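Local structure of beta carbonic anhydrase (Burkholderia pseudomallei, 6YJN) at residues L82-D90 with T166-Q177. The protein probably catalyses the reversible interconversion of hydrogencarbonate and carbon dioxide as a zinc-dependent beta-class carbonic anhydrase. Residues are numbered along the deposited sequence; the frame is centred on the assembly and turned at random.
Sequences LSVIQFAVD and TTIVNDAWARGQ
Asp90 OD1 lies 2.9 Å from Arg175 NH2 in a salt bridge; the carboxylate and guanidinium planes stand 83° apart, and of the two oxygens only OD1 is within contact of NH2. Asp90 OD2 accepts from Gln86 NE2, one turn earlier, on the anti side of the carboxylate and tilted out of its plane; Gln86 also bonds to Val117 and Ala120 of a second subunit, tying the bridge to a subunit interface. Gln177 NE2 donates to Val89 O at 3.1 Å, nearly straight at 170° but from above the carbonyl plane, while its OE1 receives Arg175 NH2. The axes of segments 82-90 and 167-174 run almost parallel, 18° apart, and approach to 9.7 Å, within the alpha/beta fold of beta carbonic anhydrases, where helix 79-92 also packs on strand 41-46. Ile168 is a knob among Ile85, Gln86, Val89 and Asp90. Its CG2, anti to the backbone N, meets Gln86 CA at 3.5 Å, whereas CD1 reaches past Gln86 CB toward Leu82. Val89 CG1 touches Ala172 CB at 3.9 Å. The side chains of Leu82 and Thr166 pass in opposite directions, their CD2 and CG2 3.7 Å apart; Thr166 OG1 N-caps helix 167-174 through Val169 N and bonds to Val163 O.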
loop_
_atom_site.group_PDB
_atom_site.type_symbol
_atom_site.label_atom_id
_atom_site.label_comp_id
_atom_site.label_asym_id
_atom_site.label_seq_id
_atom_site.Cartn_x
_atom_site.Cartn_y
_atom_site.Cartn_z
ATOM N N LEU A 82 3.960 -5.436 -6.898
ATOM C CA LEU A 82 3.066 -6.308 -7.641
ATOM C C LEU A 82 2.845 -5.736 -9.046
ATOM O O LEU A 82 2.858 -6.486 -10.025
ATOM C CB LEU A 82 1.733 -6.459 -6.896
ATOM C CG LEU A 82 1.718 -7.308 -5.621
ATOM C CD1 LEU A 82 0.292 -7.470 -5.120
ATOM C CD2 LEU A 82 2.371 -8.669 -5.819
ATOM N N SER A 83 2.646 -4.406 -9.135
ATOM C CA SER A 83 2.437 -3.703 -10.391
ATOM C C SER A 83 3.580 -3.991 -11.358
ATOM O O SER A 83 3.345 -4.462 -12.466
ATOM C CB SER A 83 2.308 -2.224 -10.175
ATOM O OG SER A 83 0.942 -1.860 -10.049
ATOM N N VAL A 84 4.809 -3.695 -10.915
ATOM C CA VAL A 84 6.036 -4.003 -11.637
ATOM C C VAL A 84 5.985 -5.441 -12.167
ATOM O O VAL A 84 6.264 -5.676 -13.348
ATOM C CB VAL A 84 7.286 -3.736 -10.769
ATOM C CG1 VAL A 84 8.560 -4.224 -11.424
ATOM C CG2 VAL A 84 7.443 -2.269 -10.384
ATOM N N ILE A 85 5.578 -6.388 -11.308
ATOM C CA ILE A 85 5.620 -7.812 -11.630
ATOM C C ILE A 85 4.557 -8.175 -12.663
ATOM O O ILE A 85 4.858 -8.848 -13.654
ATOM C CB ILE A 85 5.509 -8.684 -10.368
ATOM C CG1 ILE A 85 6.641 -8.385 -9.385
ATOM C CG2 ILE A 85 5.407 -10.167 -10.698
ATOM C CD1 ILE A 85 6.283 -8.690 -7.943
ATOM N N GLN A 86 3.311 -7.763 -12.407
ATOM C CA GLN A 86 2.255 -8.002 -13.374
ATOM C C GLN A 86 2.638 -7.388 -14.724
ATOM O O GLN A 86 2.309 -7.941 -15.773
ATOM C CB GLN A 86 0.915 -7.513 -12.835
ATOM C CG GLN A 86 -0.250 -7.839 -13.762
ATOM C CD GLN A 86 -0.463 -6.794 -14.835
ATOM O OE1 GLN A 86 -0.195 -5.608 -14.627
ATOM N NE2 GLN A 86 -0.948 -7.234 -15.990
ATOM N N PHE A 87 3.378 -6.273 -14.697
ATOM C CA PHE A 87 3.812 -5.620 -15.920
ATOM C C PHE A 87 4.951 -6.402 -16.581
ATOM O O PHE A 87 4.982 -6.569 -17.799
ATOM C CB PHE A 87 4.232 -4.184 -15.603
ATOM C CG PHE A 87 4.311 -3.224 -16.768
ATOM C CD1 PHE A 87 5.298 -3.349 -17.741
ATOM C CD2 PHE A 87 3.427 -2.151 -16.858
ATOM C CE1 PHE A 87 5.373 -2.442 -18.790
ATOM C CE2 PHE A 87 3.516 -1.234 -17.898
ATOM C CZ PHE A 87 4.493 -1.382 -18.860
ATOM N N ALA A 88 5.904 -6.877 -15.779
ATOM C CA ALA A 88 7.031 -7.600 -16.334
ATOM C C ALA A 88 6.593 -8.945 -16.923
ATOM O O ALA A 88 6.987 -9.297 -18.031
ATOM C CB ALA A 88 8.080 -7.753 -15.267
ATOM N N VAL A 89 5.797 -9.703 -16.163
ATOM C CA VAL A 89 5.354 -11.043 -16.528
ATOM C C VAL A 89 4.292 -10.995 -17.636
ATOM O O VAL A 89 4.473 -11.581 -18.706
ATOM C CB VAL A 89 4.793 -11.782 -15.295
ATOM C CG1 VAL A 89 4.259 -13.164 -15.630
ATOM C CG2 VAL A 89 5.771 -11.839 -14.140
ATOM N N ASP A 90 3.154 -10.343 -17.344
ATOM C CA ASP A 90 1.981 -10.388 -18.205
ATOM C C ASP A 90 2.232 -9.663 -19.524
ATOM O O ASP A 90 1.677 -10.051 -20.544
ATOM C CB ASP A 90 0.753 -9.752 -17.557
ATOM C CG ASP A 90 0.072 -10.608 -16.509
ATOM O OD1 ASP A 90 0.595 -11.703 -16.186
ATOM O OD2 ASP A 90 -0.984 -10.164 -16.018
ATOM N N THR A 166 2.326 -15.024 -5.533
ATOM C CA THR A 166 1.477 -13.979 -6.082
ATOM C C THR A 166 0.450 -14.599 -7.016
ATOM O O THR A 166 0.669 -15.687 -7.558
ATOM C CB THR A 166 2.244 -12.853 -6.779
ATOM O OG1 THR A 166 2.767 -13.360 -8.006
ATOM C CG2 THR A 166 3.341 -12.255 -5.926
ATOM N N THR A 167 -0.679 -13.899 -7.181
ATOM C CA THR A 167 -1.673 -14.362 -8.135
ATOM C C THR A 167 -1.046 -14.275 -9.524
ATOM O O THR A 167 -1.108 -15.229 -10.298
ATOM C CB THR A 167 -2.984 -13.575 -8.040
ATOM O OG1 THR A 167 -2.656 -12.228 -8.369
ATOM C CG2 THR A 167 -3.623 -13.609 -6.673
ATOM N N ILE A 168 -0.395 -13.136 -9.784
ATOM C CA ILE A 168 0.234 -12.848 -11.064
ATOM C C ILE A 168 0.968 -14.080 -11.570
ATOM O O ILE A 168 0.663 -14.570 -12.656
ATOM C CB ILE A 168 1.184 -11.637 -10.982
ATOM C CG1 ILE A 168 0.485 -10.401 -10.413
ATOM C CG2 ILE A 168 1.804 -11.351 -12.337
ATOM C CD1 ILE A 168 1.434 -9.441 -9.725
ATOM N N VAL A 169 1.917 -14.558 -10.759
ATOM C CA VAL A 169 2.788 -15.668 -11.112
ATOM C C VAL A 169 1.985 -16.964 -11.210
ATOM O O VAL A 169 2.119 -17.683 -12.192
ATOM C CB VAL A 169 3.967 -15.802 -10.125
ATOM C CG1 VAL A 169 4.699 -17.134 -10.262
ATOM C CG2 VAL A 169 4.941 -14.642 -10.242
ATOM N N ASN A 170 1.164 -17.261 -10.194
ATOM C CA ASN A 170 0.417 -18.509 -10.187
ATOM C C ASN A 170 -0.450 -18.620 -11.431
ATOM O O ASN A 170 -0.576 -19.695 -12.005
ATOM C CB ASN A 170 -0.421 -18.689 -8.928
ATOM C CG ASN A 170 0.364 -19.365 -7.827
ATOM O OD1 ASN A 170 0.770 -20.518 -7.971
ATOM N ND2 ASN A 170 0.588 -18.655 -6.730
ATOM N N ASP A 171 -1.027 -17.490 -11.840
ATOM C CA ASP A 171 -1.876 -17.409 -13.011
ATOM C C ASP A 171 -1.077 -17.672 -14.283
ATOM O O ASP A 171 -1.578 -18.292 -15.215
ATOM C CB ASP A 171 -2.541 -16.037 -13.075
ATOM C CG ASP A 171 -3.738 -15.932 -12.154
ATOM O OD1 ASP A 171 -4.160 -16.989 -11.612
ATOM O OD2 ASP A 171 -4.239 -14.793 -11.986
ATOM N N ALA A 172 0.149 -17.146 -14.334
ATOM C CA ALA A 172 0.995 -17.296 -15.506
ATOM C C ALA A 172 1.285 -18.775 -15.732
ATOM O O ALA A 172 1.187 -19.250 -16.868
ATOM C CB ALA A 172 2.262 -16.496 -15.351
ATOM N N TRP A 173 1.638 -19.470 -14.634
ATOM C CA TRP A 173 1.862 -20.907 -14.637
ATOM C C TRP A 173 0.566 -21.612 -15.029
ATOM O O TRP A 173 0.547 -22.401 -15.972
ATOM C CB TRP A 173 2.431 -21.410 -13.299
ATOM C CG TRP A 173 3.841 -20.969 -13.019
ATOM C CD1 TRP A 173 4.783 -20.588 -13.934
ATOM C CD2 TRP A 173 4.480 -20.869 -11.730
ATOM N NE1 TRP A 173 5.954 -20.253 -13.307
ATOM C CE2 TRP A 173 5.802 -20.420 -11.957
ATOM C CE3 TRP A 173 4.073 -21.110 -10.413
ATOM C CZ2 TRP A 173 6.706 -20.207 -10.916
ATOM C CZ3 TRP A 173 4.971 -20.901 -9.387
ATOM C CH2 TRP A 173 6.267 -20.445 -9.632
ATOM N N ALA A 174 -0.525 -21.274 -14.336
ATOM C CA ALA A 174 -1.840 -21.782 -14.694
ATOM C C ALA A 174 -2.023 -21.736 -16.210
ATOM O O ALA A 174 -2.460 -22.722 -16.798
ATOM C CB ALA A 174 -2.919 -20.995 -13.986
ATOM N N ARG A 175 -1.670 -20.598 -16.832
ATOM C CA ARG A 175 -1.983 -20.359 -18.233
ATOM C C ARG A 175 -0.841 -20.821 -19.144
ATOM O O ARG A 175 -0.801 -20.469 -20.325
ATOM C CB ARG A 175 -2.411 -18.907 -18.475
ATOM C CG ARG A 175 -1.312 -17.991 -18.990
ATOM C CD ARG A 175 -1.823 -16.588 -19.250
ATOM N NE ARG A 175 -0.788 -15.670 -18.793
ATOM C CZ ARG A 175 -0.675 -15.196 -17.552
ATOM N NH1 ARG A 175 -1.557 -15.524 -16.622
ATOM N NH2 ARG A 175 0.317 -14.376 -17.255
ATOM N N GLY A 176 0.081 -21.617 -18.584
ATOM C CA GLY A 176 1.101 -22.298 -19.365
ATOM C C GLY A 176 2.398 -21.502 -19.511
ATOM O O GLY A 176 3.460 -22.086 -19.699
ATOM N N GLN A 177 2.305 -20.172 -19.414
ATOM C CA GLN A 177 3.419 -19.285 -19.706
ATOM C C GLN A 177 4.656 -19.717 -18.923
ATOM O O GLN A 177 4.624 -19.762 -17.693
ATOM C CB GLN A 177 3.056 -17.825 -19.419
ATOM C CG GLN A 177 4.084 -16.837 -19.961
ATOM C CD GLN A 177 3.722 -15.401 -19.681
ATOM O OE1 GLN A 177 2.550 -15.048 -19.541
ATOM N NE2 GLN A 177 4.733 -14.553 -19.578
#